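Long-range contact in ribosomal RNA small subunit methyltransferase E (Thermotoga maritima, PDB 1Z85), which probably methylates the N3 position of a specific uridine in 16S rRNA of the small ribosomal subunit, with S-adenosyl-L-methionine as methyl donor: residues P92-R98 with V186-G190. Coordinates in Å, arbitrary orientation, origin at the centre of the assembly. Residue numbers count along the deposited sequence, not the author numbering.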
loop_
_atom_site.group_PDB
_atom_site.type_symbol
_atom_site.label_atom_id
_atom_site.label_comp_id
_atom_site.label_asym_id
_atom_site.label_seq_id
_atom_site.Cartn_x
_atom_site.Cartn_y
_atom_site.Cartn_z
ATOM N N PRO B 92 10.192 6.267 -12.191
ATOM C CA PRO B 92 10.263 5.936 -13.597
ATOM C C PRO B 92 9.085 6.539 -14.364
ATOM O O PRO B 92 7.945 6.514 -13.870
ATOM C CB PRO B 92 10.211 4.407 -13.615
ATOM C CG PRO B 92 9.544 4.024 -12.318
ATOM C CD PRO B 92 9.908 5.098 -11.334
ATOM N N ILE B 93 9.391 7.102 -15.535
ATOM C CA ILE B 93 8.415 7.557 -16.502
ATOM C C ILE B 93 7.895 6.320 -17.234
ATOM O O ILE B 93 8.591 5.736 -18.048
ATOM C CB ILE B 93 9.000 8.566 -17.484
ATOM C CG1 ILE B 93 9.375 9.857 -16.748
ATOM C CG2 ILE B 93 8.018 8.878 -18.561
ATOM C CD1 ILE B 93 10.277 10.808 -17.568
ATOM N N GLY B 94 6.677 5.903 -16.860
ATOM C CA GLY B 94 6.068 4.661 -17.355
ATOM C C GLY B 94 4.558 4.811 -17.468
ATOM O O GLY B 94 4.059 5.921 -17.630
ATOM N N ARG B 95 3.837 3.704 -17.460
ATOM C CA ARG B 95 2.403 3.739 -17.603
ATOM C C ARG B 95 1.816 4.647 -16.572
ATOM O O ARG B 95 2.226 4.613 -15.373
ATOM C CB ARG B 95 1.816 2.329 -17.478
ATOM C CG ARG B 95 2.111 1.515 -18.713
ATOM C CD ARG B 95 1.364 0.204 -18.738
ATOM N NE ARG B 95 1.712 -0.643 -17.595
ATOM C CZ ARG B 95 0.856 -0.956 -16.620
ATOM N NH1 ARG B 95 -0.385 -0.511 -16.656
ATOM N NH2 ARG B 95 1.227 -1.737 -15.616
ATOM N N TRP B 96 0.848 5.447 -16.993
ATOM C CA TRP B 96 0.364 6.525 -16.131
ATOM C C TRP B 96 -0.171 6.066 -14.770
ATOM O O TRP B 96 0.012 6.709 -13.751
ATOM C CB TRP B 96 -0.660 7.382 -16.875
ATOM C CG TRP B 96 -1.214 8.432 -15.995
ATOM C CD1 TRP B 96 -2.499 8.517 -15.531
ATOM C CD2 TRP B 96 -0.486 9.525 -15.412
ATOM N NE1 TRP B 96 -2.622 9.629 -14.710
ATOM C CE2 TRP B 96 -1.399 10.250 -14.603
ATOM C CE3 TRP B 96 0.845 9.977 -15.515
ATOM C CZ2 TRP B 96 -1.021 11.402 -13.885
ATOM C CZ3 TRP B 96 1.234 11.108 -14.785
ATOM C CH2 TRP B 96 0.296 11.819 -13.994
ATOM N N GLU B 97 -0.843 4.943 -14.740
ATOM C CA GLU B 97 -1.441 4.455 -13.494
ATOM C C GLU B 97 -0.343 4.128 -12.439
ATOM O O GLU B 97 -0.532 4.338 -11.211
ATOM C CB GLU B 97 -2.285 3.230 -13.830
ATOM C CG GLU B 97 -3.088 3.448 -15.241
ATOM C CD GLU B 97 -2.367 2.931 -16.584
ATOM O OE1 GLU B 97 -2.491 1.724 -16.936
ATOM O OE2 GLU B 97 -1.740 3.742 -17.334
ATOM N N ARG B 98 0.817 3.633 -12.905
ATOM C CA ARG B 98 1.945 3.372 -12.003
ATOM C C ARG B 98 2.559 4.691 -11.577
ATOM O O ARG B 98 2.850 4.859 -10.409
ATOM C CB ARG B 98 3.010 2.531 -12.685
ATOM C CG ARG B 98 2.618 1.087 -12.785
ATOM C CD ARG B 98 3.486 0.312 -13.769
ATOM N NE ARG B 98 4.771 -0.073 -13.201
ATOM C CZ ARG B 98 5.030 -1.245 -12.626
ATOM N NH1 ARG B 98 4.087 -2.174 -12.444
ATOM N NH2 ARG B 98 6.249 -1.463 -12.195
ATOM N N VAL B 186 13.374 3.995 -7.650
ATOM C CA VAL B 186 12.383 2.968 -7.999
ATOM C C VAL B 186 12.598 2.458 -9.459
ATOM O O VAL B 186 12.578 3.216 -10.421
ATOM C CB VAL B 186 10.958 3.534 -7.869
ATOM C CG1 VAL B 186 9.929 2.482 -8.264
ATOM C CG2 VAL B 186 10.709 4.072 -6.433
ATOM N N GLY B 187 12.735 1.167 -9.625
ATOM C CA GLY B 187 13.017 0.605 -10.941
ATOM C C GLY B 187 11.846 0.598 -11.908
ATOM O O GLY B 187 10.662 0.655 -11.501
ATOM N N PRO B 188 12.159 0.524 -13.210
ATOM C CA PRO B 188 11.118 0.524 -14.226
ATOM C C PRO B 188 10.357 -0.814 -14.353
ATOM O O PRO B 188 10.846 -1.873 -13.969
ATOM C CB PRO B 188 11.892 0.837 -15.502
ATOM C CG PRO B 188 13.221 0.225 -15.282
ATOM C CD PRO B 188 13.499 0.399 -13.798
ATOM N N GLU B 189 9.152 -0.753 -14.913
ATOM C CA GLU B 189 8.326 -1.943 -15.061
ATOM C C GLU B 189 8.965 -3.086 -15.874
ATOM O O GLU B 189 8.864 -4.232 -15.499
ATOM C CB GLU B 189 6.978 -1.544 -15.646
ATOM C CG GLU B 189 5.991 -2.701 -15.764
ATOM C CD GLU B 189 4.666 -2.299 -16.378
ATOM O OE1 GLU B 189 4.540 -1.189 -16.963
ATOM O OE2 GLU B 189 3.746 -3.133 -16.274
ATOM N N GLY B 190 9.660 -2.774 -16.959
ATOM C CA GLY B 190 10.283 -3.810 -17.790
ATOM C C GLY B 190 11.657 -4.241 -17.298
ATOM O O GLY B 190 12.317 -5.037 -17.957
HETATM O O HOH W 1 5.423 1.224 -17.179
HETATM O O HOH W 2 7.873 0.724 -12.009
#
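In the alpha/beta knot (SPOUT) methyltransferase domain, parallel strands 87-92 and 182-186 lie next to each other in the sheet, and this contact joins their C-terminal ends and what follows them: the turn into helix 96-108 and the Gly-Pro-Glu-Gly loop 187-190, which, as in related SPOUT enzymes, probably borders the S-adenosyl-L-methionine site. Pro92, closing the first strand, turns its ring onto the second segment: CD lies 3.4 Å from Val186 O and 3.9 Å from Val186 CB, while Pro92 CB is 4.0 Å from Pro188 CA. Phe119 touches both prolines, and Leu102 of helix 96-108 touches Pro92 and Val186; this end is buried, the Pro92 ring packing against side chains and backbone carbonyls alike.

Farther out the contact becomes ionic. Glu189 extends fully, with chi1 and chi2 both t, and carries its carboxylate to the start of helix 96-108. There Arg95, the N-cap residue, meets it side-on in a bidentate salt bridge, Arg95 NE to Glu189 OE1 at 2.9 Å and Arg95 NH2 to Glu189 OE2 at 3.0 Å. The remaining nitrogen, Arg95 NH1, pairs with Glu97 OE1 at 3.1 Å. Arg98 bends at chi3 (p) and lays one guanidinium face over Glu189 CB, 3.5 Å from NH2; its NE stands 3.9 Å from Glu189 OE1, a long, purely electrostatic pairing. Phe216 adds a cation-pi contact to Arg98. Two waters complete the junction: one links Arg95 N to Glu189 OE1, and the other accepts from Arg98 NH2 at 2.7 Å and donates to Gly187 O at 2.8 Å.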